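Side-chain contacts in putative hyaluronoglucosaminidase (Clostridium perfringens, PDB 6PWI), which probably hydrolyses terminal hexosamine residues as a family 84 glycoside hydrolase, the chain here holding an N-terminal domain, catalytic barrel and helical C-terminal part of a longer protein: residues A147-T152 with D205-S210; M200-D205 with A435-A440; E269-D274 with Q307-E312; A280-L285 with E315-Q320. All blocks are in the same frame, centred on the assembly; numbering follows the deposited sequence.

Overall arrangement
From the N terminus, contact 1 closes the first loop, from helix 144-158 of the N-terminal domain to the turn leading into barrel strand 210-213, and so ties that domain to the barrel. Contact 2 opens before contact 1 has closed; the two cross, share D205 and touch, their centres about 10 Å apart. Contact 2 closes on helix 433-444, joining the first and last helices of the barrel. Contacts 3 and 4 are nested inside that long loop and cross each other along one pair of helices, 268-286 and 304-321, with centres about 13 Å apart. Neither of them touches contact 1 or contact 2.

Contact 1. Residues A147-T152 with D205-S210; sequences AFYGIT and DFKMNS
N209 ND2 donates to Q178 O and to a water 2.9 Å from ND2, and this water, in the plane of the Y149 ring, is also bonded to Y149 OH at 2.6 Å. At the other end of the amide, N209 OD1 accepts from S210 OG at 3.0 Å, with the donor well above the carbonyl plane, and from the backbone N of R180. Phenol ring and amide plane are turned 55° apart, and N209 CB lies 3.4 Å from Y149 OH. K207 passes obliquely by the tyrosine: its CD lies 3.9 Å from Y149 CB and its CE close to Y149 O, before a bend at chi4 (71°) takes NZ to S153 OG. One turn on, T152 sets CG2 anti to its backbone N and lays this methyl 3.4 Å from D205 O; OG1, beside the N, donates to F148 O and is itself bonded to R71. The contact joins helix 144-158 of the N-terminal domain to the loop entering the second barrel strand. Water links Y149 to N209, whose amide rotation is set by S210, R180 and Q178, while K207 to S153 and the D205-K155 salt bridge tie the loop directly to the same helix.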
loop_
_atom_site.group_PDB
_atom_site.type_symbol
_atom_site.label_atom_id
_atom_site.label_comp_id
_atom_site.label_asym_id
_atom_site.label_seq_id
_atom_site.Cartn_x
_atom_site.Cartn_y
_atom_site.Cartn_z
ATOM N N ALA A 147 15.244 -11.800 8.339
ATOM C CA ALA A 147 14.745 -12.959 9.060
ATOM C C ALA A 147 13.267 -12.746 9.372
ATOM O O ALA A 147 12.460 -13.656 9.204
ATOM C CB ALA A 147 15.560 -13.226 10.308
ATOM N N PHE A 148 12.937 -11.521 9.800
ATOM C CA PHE A 148 11.575 -11.090 10.067
ATOM C C PHE A 148 10.669 -11.348 8.859
ATOM O O PHE A 148 9.614 -11.963 9.010
ATOM C CB PHE A 148 11.573 -9.617 10.478
ATOM C CG PHE A 148 10.254 -9.079 10.966
ATOM C CD1 PHE A 148 9.999 -8.950 12.324
ATOM C CD2 PHE A 148 9.283 -8.664 10.071
ATOM C CE1 PHE A 148 8.792 -8.434 12.775
ATOM C CE2 PHE A 148 8.075 -8.154 10.521
ATOM C CZ PHE A 148 7.831 -8.035 11.873
ATOM N N TYR A 149 11.080 -10.893 7.665
ATOM C CA TYR A 149 10.318 -11.159 6.449
ATOM C C TYR A 149 10.098 -12.662 6.255
ATOM O O TYR A 149 8.990 -13.080 5.905
ATOM C CB TYR A 149 10.958 -10.514 5.214
ATOM C CG TYR A 149 11.256 -9.044 5.367
ATOM C CD1 TYR A 149 10.363 -8.196 6.009
ATOM C CD2 TYR A 149 12.437 -8.501 4.881
ATOM C CE1 TYR A 149 10.639 -6.850 6.178
ATOM C CE2 TYR A 149 12.721 -7.151 5.036
ATOM C CZ TYR A 149 11.820 -6.324 5.686
ATOM O OH TYR A 149 12.091 -4.994 5.847
ATOM N N GLY A 150 11.151 -13.464 6.489
ATOM C CA GLY A 150 11.043 -14.912 6.425
ATOM C C GLY A 150 9.923 -15.437 7.320
ATOM O O GLY A 150 9.100 -16.249 6.894
ATOM N N ILE A 151 9.883 -14.931 8.556
ATOM C CA ILE A 151 8.914 -15.375 9.543
ATOM C C ILE A 151 7.509 -14.918 9.144
ATOM O O ILE A 151 6.531 -15.601 9.448
ATOM C CB ILE A 151 9.317 -14.901 10.954
ATOM C CG1 ILE A 151 10.692 -15.445 11.358
ATOM C CG2 ILE A 151 8.250 -15.263 11.975
ATOM C CD1 ILE A 151 11.282 -14.773 12.575
ATOM N N THR A 152 7.420 -13.770 8.455
ATOM C CA THR A 152 6.153 -13.265 7.948
ATOM C C THR A 152 5.615 -14.217 6.881
ATOM O O THR A 152 4.413 -14.465 6.825
ATOM C CB THR A 152 6.252 -11.811 7.452
ATOM O OG1 THR A 152 6.634 -10.961 8.535
ATOM C CG2 THR A 152 4.956 -11.293 6.860
ATOM N N ASP A 205 2.464 -7.219 7.306
ATOM C CA ASP A 205 2.034 -8.543 6.883
ATOM C C ASP A 205 2.442 -8.820 5.436
ATOM O O ASP A 205 2.397 -9.969 5.009
ATOM C CB ASP A 205 0.531 -8.757 7.098
ATOM C CG ASP A 205 0.126 -9.049 8.539
ATOM O OD1 ASP A 205 1.019 -9.378 9.360
ATOM O OD2 ASP A 205 -1.091 -8.949 8.841
ATOM N N PHE A 206 2.842 -7.781 4.684
ATOM C CA PHE A 206 3.212 -7.966 3.286
ATOM C C PHE A 206 4.621 -7.434 3.006
ATOM O O PHE A 206 4.965 -7.130 1.865
ATOM C CB PHE A 206 2.082 -7.502 2.358
ATOM C CG PHE A 206 0.761 -8.137 2.704
ATOM C CD1 PHE A 206 0.521 -9.478 2.428
ATOM C CD2 PHE A 206 -0.224 -7.410 3.361
ATOM C CE1 PHE A 206 -0.682 -10.070 2.787
ATOM C CE2 PHE A 206 -1.423 -8.005 3.725
ATOM C CZ PHE A 206 -1.648 -9.335 3.438
ATOM N N LYS A 207 5.439 -7.354 4.064
ATOM C CA LYS A 207 6.876 -7.134 3.964
ATOM C C LYS A 207 7.200 -5.692 3.566
ATOM O O LYS A 207 8.281 -5.425 3.045
ATOM C CB LYS A 207 7.522 -8.134 2.999
ATOM C CG LYS A 207 7.282 -9.604 3.320
ATOM C CD LYS A 207 8.167 -10.519 2.502
ATOM C CE LYS A 207 8.083 -11.975 2.903
ATOM N NZ LYS A 207 6.790 -12.578 2.509
ATOM N N MET A 208 6.271 -4.762 3.822
ATOM C CA MET A 208 6.555 -3.345 3.655
ATOM C C MET A 208 7.523 -2.896 4.749
ATOM O O MET A 208 7.534 -3.472 5.836
ATOM C CB MET A 208 5.271 -2.511 3.714
ATOM C CG MET A 208 4.465 -2.596 2.433
ATOM S SD MET A 208 3.042 -1.479 2.403
ATOM C CE MET A 208 3.117 -0.879 0.716
ATOM N N ASN A 209 8.332 -1.867 4.458
ATOM C CA ASN A 209 9.367 -1.462 5.396
ATOM C C ASN A 209 9.301 0.035 5.705
ATOM O O ASN A 209 10.146 0.536 6.439
ATOM C CB ASN A 209 10.759 -1.952 4.970
ATOM C CG ASN A 209 11.279 -1.399 3.653
ATOM O OD1 ASN A 209 10.727 -0.453 3.090
ATOM N ND2 ASN A 209 12.370 -1.968 3.160
ATOM N N SER A 210 8.297 0.745 5.164
ATOM C CA SER A 210 8.315 2.200 5.188
ATOM C C SER A 210 6.922 2.777 5.402
ATOM O O SER A 210 6.009 2.508 4.624
ATOM C CB SER A 210 8.892 2.743 3.910
ATOM O OG SER A 210 10.263 2.405 3.796
HETATM O O HOH W 1 14.003 -3.976 4.455
#

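Contact 2. Residues M200-D205 with A435-A440; sequences MKFGGD and ALFAIA
An apolar helix-helix contact in the core, this is the seam where the (beta/alpha)8 barrel closes on itself: helix 193-204 follows the first barrel strand, helix 433-444 the eighth. F202 carries the first side of it. With CG anti to the backbone N (chi1 -175°), its ring reaches across to the second helix and presents its edge there. F202 CD1 lies 4.1 Å from L436 CB, which sits near the plane of the phenylalanine ring, and F202 CE1 comes equally close to the backbone N of F437. The far corner, F202 CZ, meets the edge of the F437 ring near its plane, 4.2 Å from F437 CD1, and the two side chains cross obliquely. F206, in the loop after the first helix, makes edge-to-face pairs with both phenylalanines, and Y461 of helix 451-462 meets F437 as well, which makes the pair part of a larger aromatic cluster. The groups that meet are hydrocarbon throughout apart from one helix amide; cohesion here therefore rests on dispersion and the exclusion of water, with shape fixing how the two helices fit together.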
loop_
_atom_site.group_PDB
_atom_site.type_symbol
_atom_site.label_atom_id
_atom_site.label_comp_id
_atom_site.label_asym_id
_atom_site.label_seq_id
_atom_site.Cartn_x
_atom_site.Cartn_y
_atom_site.Cartn_z
ATOM N N MET A 200 0.306 0.334 9.311
ATOM C CA MET A 200 1.632 -0.204 9.571
ATOM C C MET A 200 1.522 -1.707 9.825
ATOM O O MET A 200 2.326 -2.483 9.318
ATOM C CB MET A 200 2.312 0.491 10.751
ATOM C CG MET A 200 2.976 1.791 10.357
ATOM S SD MET A 200 3.873 2.579 11.723
ATOM C CE MET A 200 2.507 3.089 12.765
ATOM N N LYS A 201 0.493 -2.107 10.573
ATOM C CA LYS A 201 0.266 -3.507 10.889
ATOM C C LYS A 201 -0.038 -4.276 9.603
ATOM O O LYS A 201 0.374 -5.424 9.454
ATOM C CB LYS A 201 -0.829 -3.608 11.953
ATOM C CG LYS A 201 -1.106 -5.002 12.497
ATOM C CD LYS A 201 -1.978 -4.981 13.745
ATOM C CE LYS A 201 -2.508 -6.349 14.137
ATOM N NZ LYS A 201 -3.287 -6.970 13.040
ATOM N N PHE A 202 -0.731 -3.620 8.662
ATOM C CA PHE A 202 -1.121 -4.263 7.420
ATOM C C PHE A 202 0.091 -4.416 6.505
ATOM O O PHE A 202 0.374 -5.517 6.037
ATOM C CB PHE A 202 -2.285 -3.523 6.757
ATOM C CG PHE A 202 -2.832 -4.200 5.524
ATOM C CD1 PHE A 202 -2.419 -3.811 4.256
ATOM C CD2 PHE A 202 -3.749 -5.234 5.628
ATOM C CE1 PHE A 202 -2.922 -4.436 3.124
ATOM C CE2 PHE A 202 -4.245 -5.861 4.494
ATOM C CZ PHE A 202 -3.839 -5.458 3.241
ATOM N N GLY A 203 0.803 -3.305 6.265
ATOM C CA GLY A 203 2.011 -3.306 5.455
ATOM C C GLY A 203 3.021 -4.351 5.928
ATOM O O GLY A 203 3.712 -4.966 5.115
ATOM N N GLY A 204 3.077 -4.561 7.250
ATOM C CA GLY A 204 4.039 -5.456 7.867
ATOM C C GLY A 204 3.749 -6.918 7.539
ATOM O O GLY A 204 4.666 -7.740 7.501
ATOM N N ASP A 205 2.464 -7.219 7.306
ATOM C CA ASP A 205 2.034 -8.543 6.883
ATOM C C ASP A 205 2.442 -8.820 5.436
ATOM O O ASP A 205 2.397 -9.969 5.009
ATOM C CB ASP A 205 0.531 -8.757 7.098
ATOM C CG ASP A 205 0.126 -9.049 8.539
ATOM O OD1 ASP A 205 1.019 -9.378 9.360
ATOM O OD2 ASP A 205 -1.091 -8.949 8.841
ATOM N N ALA A 435 -4.568 -0.633 -2.248
ATOM C CA ALA A 435 -3.362 -0.160 -2.909
ATOM C C ALA A 435 -2.115 -0.589 -2.137
ATOM O O ALA A 435 -1.100 -0.924 -2.746
ATOM C CB ALA A 435 -3.422 1.329 -3.082
ATOM N N LEU A 436 -2.191 -0.593 -0.800
ATOM C CA LEU A 436 -1.042 -1.008 -0.009
ATOM C C LEU A 436 -0.641 -2.421 -0.421
ATOM O O LEU A 436 0.537 -2.685 -0.650
ATOM C CB LEU A 436 -1.349 -0.918 1.489
ATOM C CG LEU A 436 -0.744 0.284 2.216
ATOM C CD1 LEU A 436 -1.403 1.585 1.775
ATOM C CD2 LEU A 436 -0.872 0.117 3.722
ATOM N N PHE A 437 -1.638 -3.306 -0.553
ATOM C CA PHE A 437 -1.400 -4.669 -0.997
ATOM C C PHE A 437 -0.699 -4.667 -2.354
ATOM O O PHE A 437 0.265 -5.406 -2.541
ATOM C CB PHE A 437 -2.710 -5.453 -1.060
ATOM C CG PHE A 437 -2.539 -6.947 -1.159
ATOM C CD1 PHE A 437 -2.535 -7.737 -0.016
ATOM C CD2 PHE A 437 -2.388 -7.567 -2.392
ATOM C CE1 PHE A 437 -2.396 -9.116 -0.112
ATOM C CE2 PHE A 437 -2.243 -8.946 -2.483
ATOM C CZ PHE A 437 -2.258 -9.720 -1.345
ATOM N N ALA A 438 -1.175 -3.819 -3.281
ATOM C CA ALA A 438 -0.643 -3.783 -4.635
ATOM C C ALA A 438 0.827 -3.375 -4.618
ATOM O O ALA A 438 1.671 -4.093 -5.157
ATOM C CB ALA A 438 -1.465 -2.871 -5.505
ATOM N N ILE A 439 1.121 -2.242 -3.971
ATOM C CA ILE A 439 2.470 -1.693 -3.898
ATOM C C ILE A 439 3.412 -2.662 -3.179
ATOM O O ILE A 439 4.572 -2.787 -3.558
ATOM C CB ILE A 439 2.453 -0.294 -3.248
ATOM C CG1 ILE A 439 1.602 0.692 -4.054
ATOM C CG2 ILE A 439 3.856 0.236 -3.005
ATOM C CD1 ILE A 439 1.832 0.644 -5.537
ATOM N N ALA A 440 2.906 -3.353 -2.152
ATOM C CA ALA A 440 3.699 -4.312 -1.406
ATOM C C ALA A 440 4.137 -5.449 -2.325
ATOM O O ALA A 440 5.318 -5.788 -2.364
ATOM C CB ALA A 440 2.918 -4.828 -0.225
#

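Contact 3. Residues E269-D274 with Q307-E312; sequences ESYKAD and QVKLME
Two neighbouring outer helices of the (beta/alpha)8 barrel meet here, 268-286 after the third strand and 304-321 after the fourth. Y271 and K309 reach toward each other from opposite directions. The lysine methylene CE sits over the centre of the tyrosine ring, 3.8 Å from its centroid and 14° off the ring normal, a CH-pi contact; the C-H bonds next to the ammonium group are probably polarised by it, which would favour their meeting the pi cloud. K309 has an extended chain from CB outward until chi4 (55°), where a bend turns NZ along the same face to lie 3.4 Å from Y271 CE2. With CG anti to the backbone N (chi1 169°), the phenol reaches across and places OH 3.7 Å from L310 CA, against the backbone of the second helix. That hydroxyl is hydrogen-bonded to D313 OD2, one turn farther along the helix, which holds the ring at its far end. L310 CD1 lies 4.4 Å from Y271 OH, and the leucine side chain is about 11 Å from that of D299, the predicted proton donor. Around the pair, L310 packs back on L275 and I278 of helix 268-286, while M311 and Q307 on the inner side of helix 304-321 rest against F329 of barrel strand 328-330.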
loop_
_atom_site.group_PDB
_atom_site.type_symbol
_atom_site.label_atom_id
_atom_site.label_comp_id
_atom_site.label_asym_id
_atom_site.label_seq_id
_atom_site.Cartn_x
_atom_site.Cartn_y
_atom_site.Cartn_z
ATOM N N GLU A 269 27.667 31.875 10.840
ATOM C CA GLU A 269 27.118 31.991 12.186
ATOM C C GLU A 269 25.652 31.548 12.211
ATOM O O GLU A 269 25.300 30.670 12.994
ATOM C CB GLU A 269 27.298 33.404 12.748
ATOM N N SER A 270 24.815 32.142 11.342
ATOM C CA SER A 270 23.370 31.932 11.354
ATOM C C SER A 270 23.004 30.503 10.952
ATOM O O SER A 270 22.040 29.937 11.472
ATOM C CB SER A 270 22.644 32.946 10.496
ATOM O OG SER A 270 22.768 32.636 9.114
ATOM N N TYR A 271 23.773 29.941 10.010
ATOM C CA TYR A 271 23.578 28.573 9.565
ATOM C C TYR A 271 23.907 27.597 10.694
ATOM O O TYR A 271 23.170 26.632 10.897
ATOM C CB TYR A 271 24.391 28.281 8.302
ATOM C CG TYR A 271 24.435 26.821 7.931
ATOM C CD1 TYR A 271 23.330 26.191 7.374
ATOM C CD2 TYR A 271 25.574 26.062 8.164
ATOM C CE1 TYR A 271 23.357 24.842 7.053
ATOM C CE2 TYR A 271 25.617 24.713 7.848
ATOM C CZ TYR A 271 24.505 24.103 7.288
ATOM O OH TYR A 271 24.548 22.778 6.967
ATOM N N LYS A 272 25.010 27.852 11.415
ATOM C CA LYS A 272 25.415 27.002 12.527
ATOM C C LYS A 272 24.315 26.985 13.588
ATOM O O LYS A 272 24.055 25.948 14.196
ATOM C CB LYS A 272 26.760 27.434 13.125
ATOM N N ALA A 273 23.666 28.141 13.789
ATOM C CA ALA A 273 22.606 28.270 14.778
ATOM C C ALA A 273 21.422 27.392 14.374
ATOM O O ALA A 273 20.840 26.703 15.216
ATOM C CB ALA A 273 22.214 29.721 14.948
ATOM N N ASP A 274 21.114 27.394 13.069
ATOM C CA ASP A 274 19.978 26.672 12.521
ATOM C C ASP A 274 20.281 25.176 12.411
ATOM O O ASP A 274 19.381 24.350 12.560
ATOM C CB ASP A 274 19.478 27.323 11.227
ATOM C CG ASP A 274 18.340 28.310 11.443
ATOM O OD1 ASP A 274 17.716 28.268 12.531
ATOM O OD2 ASP A 274 18.076 29.109 10.518
ATOM N N GLN A 307 20.617 23.328 -0.199
ATOM C CA GLN A 307 19.959 22.067 0.094
ATOM C C GLN A 307 21.006 20.964 0.216
ATOM O O GLN A 307 20.928 20.138 1.121
ATOM C CB GLN A 307 18.872 21.783 -0.944
ATOM C CG GLN A 307 17.668 22.709 -0.812
ATOM C CD GLN A 307 16.799 22.753 -2.045
ATOM O OE1 GLN A 307 16.598 21.752 -2.727
ATOM N NE2 GLN A 307 16.257 23.924 -2.332
ATOM N N VAL A 308 22.012 20.994 -0.667
ATOM C CA VAL A 308 23.107 20.037 -0.633
ATOM C C VAL A 308 23.927 20.231 0.646
ATOM O O VAL A 308 24.230 19.260 1.343
ATOM C CB VAL A 308 23.983 20.128 -1.897
ATOM C CG1 VAL A 308 25.176 19.181 -1.831
ATOM C CG2 VAL A 308 23.166 19.856 -3.146
ATOM N N LYS A 309 24.285 21.489 0.944
ATOM C CA LYS A 309 25.040 21.834 2.141
ATOM C C LYS A 309 24.414 21.149 3.356
ATOM O O LYS A 309 25.102 20.430 4.079
ATOM C CB LYS A 309 25.124 23.356 2.284
ATOM C CG LYS A 309 25.967 23.898 3.427
ATOM C CD LYS A 309 26.298 25.373 3.207
ATOM C CE LYS A 309 26.565 26.170 4.468
ATOM N NZ LYS A 309 27.640 25.559 5.290
ATOM N N LEU A 310 23.099 21.335 3.545
ATOM C CA LEU A 310 22.414 20.783 4.701
ATOM C C LEU A 310 22.553 19.261 4.730
ATOM O O LEU A 310 22.887 18.689 5.771
ATOM C CB LEU A 310 20.944 21.213 4.704
ATOM C CG LEU A 310 20.091 20.563 5.796
ATOM C CD1 LEU A 310 20.559 20.979 7.182
ATOM C CD2 LEU A 310 18.615 20.886 5.623
ATOM N N MET A 311 22.311 18.616 3.580
ATOM C CA MET A 311 22.267 17.163 3.514
ATOM C C MET A 311 23.648 16.586 3.818
ATOM O O MET A 311 23.753 15.481 4.349
ATOM C CB MET A 311 21.768 16.663 2.152
ATOM C CG MET A 311 20.300 16.992 1.865
ATOM S SD MET A 311 19.106 16.594 3.189
ATOM C CE MET A 311 19.252 14.810 3.281
ATOM N N GLU A 312 24.699 17.351 3.489
ATOM C CA GLU A 312 26.070 16.950 3.769
ATOM C C GLU A 312 26.288 16.930 5.278
ATOM O O GLU A 312 26.932 16.017 5.795
ATOM C CB GLU A 312 27.070 17.879 3.078
ATOM C CG GLU A 312 27.573 17.351 1.747
ATOM C CD GLU A 312 28.130 18.375 0.765
ATOM O OE1 GLU A 312 28.019 19.594 1.033
ATOM O OE2 GLU A 312 28.663 17.953 -0.284
#

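Contact 4. Residues A280-L285 with E315-Q320; sequences AKFEQL and EKWRLQ
F282 touches W317 across the gap between helices 268-286 and 304-321, successive outer helices of the (beta/alpha)8 barrel. The contact lies farther along both helices than the tyrosine-lysine pair formed by Y271 and K309. The phenylalanine uses its CB as much as its ring: CB stands over one face of the indole, 4.2 Å from the centroid of the six-membered ring, a CH-pi contact whose closest approach is F282 CB to W317 CH2 at 3.8 Å. The rings themselves meet obliquely, with planes at 50° and F282 CD2 3.9 Å from W317 CZ3. On the barrel side F282 stacks on F293 of strand 293-296 and also touches W253 and I255 of strand 250-255, so it wedges between the helix pair and the barrel wall. E283 comes next, at the partly exposed margin, and supplies the polar bond of the contact. Its chain folds over at chi2 (-70°), which brings the carboxylate to the indole edge. OE1 forms a salt bridge to K321 just past the second segment, so both carboxylate oxygens are tied to helix 304-321 or its end. The lysine would also offset the charge left beside the indole. Q284 and L285 turn to the other flank, toward helix 231-247. W317 NE1 donates to E283 OE2, the two atoms 2.9 Å apart and the bond nearly straight at 169°, the oxygen lying in the indole plane while the nitrogen approaches from above the carboxylate plane.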
loop_
_atom_site.group_PDB
_atom_site.type_symbol
_atom_site.label_atom_id
_atom_site.label_comp_id
_atom_site.label_asym_id
_atom_site.label_seq_id
_atom_site.Cartn_x
_atom_site.Cartn_y
_atom_site.Cartn_z
ATOM N N ALA A 280 18.788 19.089 16.841
ATOM C CA ALA A 280 18.095 18.922 18.109
ATOM C C ALA A 280 16.760 18.227 17.852
ATOM O O ALA A 280 16.420 17.252 18.522
ATOM C CB ALA A 280 17.920 20.252 18.803
ATOM N N LYS A 281 16.031 18.724 16.847
ATOM C CA LYS A 281 14.731 18.179 16.501
ATOM C C LYS A 281 14.864 16.708 16.117
ATOM O O LYS A 281 14.037 15.896 16.524
ATOM C CB LYS A 281 14.059 18.984 15.386
ATOM C CG LYS A 281 12.639 18.550 15.059
ATOM C CD LYS A 281 11.755 18.391 16.277
ATOM C CE LYS A 281 10.344 18.881 16.043
ATOM N NZ LYS A 281 10.336 20.238 15.444
ATOM N N PHE A 282 15.910 16.376 15.347
ATOM C CA PHE A 282 16.131 15.000 14.930
ATOM C C PHE A 282 16.408 14.141 16.157
ATOM O O PHE A 282 15.929 13.010 16.237
ATOM C CB PHE A 282 17.242 14.898 13.879
ATOM C CG PHE A 282 16.834 15.152 12.446
ATOM C CD1 PHE A 282 15.568 15.619 12.119
ATOM C CD2 PHE A 282 17.735 14.950 11.410
ATOM C CE1 PHE A 282 15.212 15.850 10.799
ATOM C CE2 PHE A 282 17.378 15.184 10.090
ATOM C CZ PHE A 282 16.117 15.637 9.785
ATOM N N GLU A 283 17.167 14.701 17.111
ATOM C CA GLU A 283 17.501 14.019 18.354
ATOM C C GLU A 283 16.227 13.708 19.137
ATOM O O GLU A 283 16.120 12.633 19.727
ATOM C CB GLU A 283 18.474 14.840 19.207
ATOM C CG GLU A 283 19.881 14.939 18.641
ATOM C CD GLU A 283 20.696 13.657 18.679
ATOM O OE1 GLU A 283 20.158 12.620 19.137
ATOM O OE2 GLU A 283 21.872 13.696 18.253
ATOM N N GLN A 284 15.266 14.648 19.129
ATOM C CA GLN A 284 14.011 14.464 19.845
ATOM C C GLN A 284 13.260 13.260 19.275
ATOM O O GLN A 284 12.793 12.411 20.034
ATOM C CB GLN A 284 13.156 15.737 19.851
ATOM C CG GLN A 284 11.965 15.652 20.802
ATOM C CD GLN A 284 10.878 16.684 20.595
ATOM O OE1 GLN A 284 10.690 17.231 19.509
ATOM N NE2 GLN A 284 10.124 16.944 21.648
ATOM N N LEU A 285 13.161 13.180 17.940
ATOM C CA LEU A 285 12.499 12.046 17.314
ATOM C C LEU A 285 13.313 10.780 17.563
ATOM O O LEU A 285 12.728 9.732 17.830
ATOM C CB LEU A 285 12.296 12.294 15.815
ATOM C CG LEU A 285 11.049 13.082 15.399
ATOM C CD1 LEU A 285 9.789 12.560 16.068
ATOM C CD2 LEU A 285 11.212 14.568 15.652
ATOM N N GLU A 315 24.238 14.109 6.930
ATOM C CA GLU A 315 24.828 12.805 6.669
ATOM C C GLU A 315 25.916 12.509 7.704
ATOM O O GLU A 315 26.037 11.372 8.165
ATOM C CB GLU A 315 25.333 12.712 5.226
ATOM C CG GLU A 315 25.977 11.379 4.876
ATOM C CD GLU A 315 25.064 10.163 4.767
ATOM O OE1 GLU A 315 23.837 10.310 4.944
ATOM O OE2 GLU A 315 25.585 9.060 4.501
ATOM N N LYS A 316 26.690 13.541 8.076
ATOM C CA LYS A 316 27.725 13.408 9.094
ATOM C C LYS A 316 27.095 12.929 10.401
ATOM O O LYS A 316 27.569 11.966 11.002
ATOM C CB LYS A 316 28.523 14.707 9.263
ATOM C CG LYS A 316 29.757 14.851 8.373
ATOM C CD LYS A 316 30.591 16.102 8.642
ATOM C CE LYS A 316 30.276 17.271 7.727
ATOM N N TRP A 317 26.004 13.595 10.802
ATOM C CA TRP A 317 25.218 13.242 11.978
ATOM C C TRP A 317 24.753 11.786 11.911
ATOM O O TRP A 317 24.851 11.036 12.884
ATOM C CB TRP A 317 24.032 14.204 12.123
ATOM C CG TRP A 317 23.123 13.868 13.265
ATOM C CD1 TRP A 317 23.302 14.195 14.578
ATOM C CD2 TRP A 317 21.884 13.137 13.199
ATOM N NE1 TRP A 317 22.266 13.714 15.333
ATOM C CE2 TRP A 317 21.381 13.059 14.517
ATOM C CE3 TRP A 317 21.146 12.548 12.163
ATOM C CZ2 TRP A 317 20.178 12.419 14.820
ATOM C CZ3 TRP A 317 19.967 11.902 12.466
ATOM C CH2 TRP A 317 19.487 11.843 13.776
ATOM N N ARG A 318 24.243 11.398 10.742
ATOM C CA ARG A 318 23.619 10.098 10.574
ATOM C C ARG A 318 24.645 8.987 10.801
ATOM O O ARG A 318 24.323 7.944 11.372
ATOM C CB ARG A 318 22.996 10.042 9.181
ATOM C CG ARG A 318 22.217 8.771 8.893
ATOM C CD ARG A 318 22.421 8.505 7.427
ATOM N NE ARG A 318 22.473 7.066 7.294
ATOM C CZ ARG A 318 23.248 6.424 6.437
ATOM N NH1 ARG A 318 24.055 7.100 5.636
ATOM N NH2 ARG A 318 23.209 5.105 6.392
ATOM N N LEU A 319 25.881 9.224 10.350
ATOM C CA LEU A 319 26.937 8.231 10.461
ATOM C C LEU A 319 27.447 8.151 11.904
ATOM O O LEU A 319 27.843 7.074 12.349
ATOM C CB LEU A 319 28.051 8.544 9.454
ATOM C CG LEU A 319 27.702 8.307 7.983
ATOM C CD1 LEU A 319 28.865 8.679 7.077
ATOM C CD2 LEU A 319 27.264 6.867 7.737
ATOM N N GLN A 320 27.409 9.278 12.635
ATOM C CA GLN A 320 27.768 9.303 14.047
ATOM C C GLN A 320 26.838 8.399 14.858
ATOM O O GLN A 320 27.276 7.716 15.779
ATOM C CB GLN A 320 27.674 10.716 14.625
ATOM C CG GLN A 320 28.869 11.601 14.310
ATOM C CD GLN A 320 28.630 13.037 14.717
ATOM O OE1 GLN A 320 27.521 13.433 15.086
ATOM N NE2 GLN A 320 29.680 13.840 14.649
#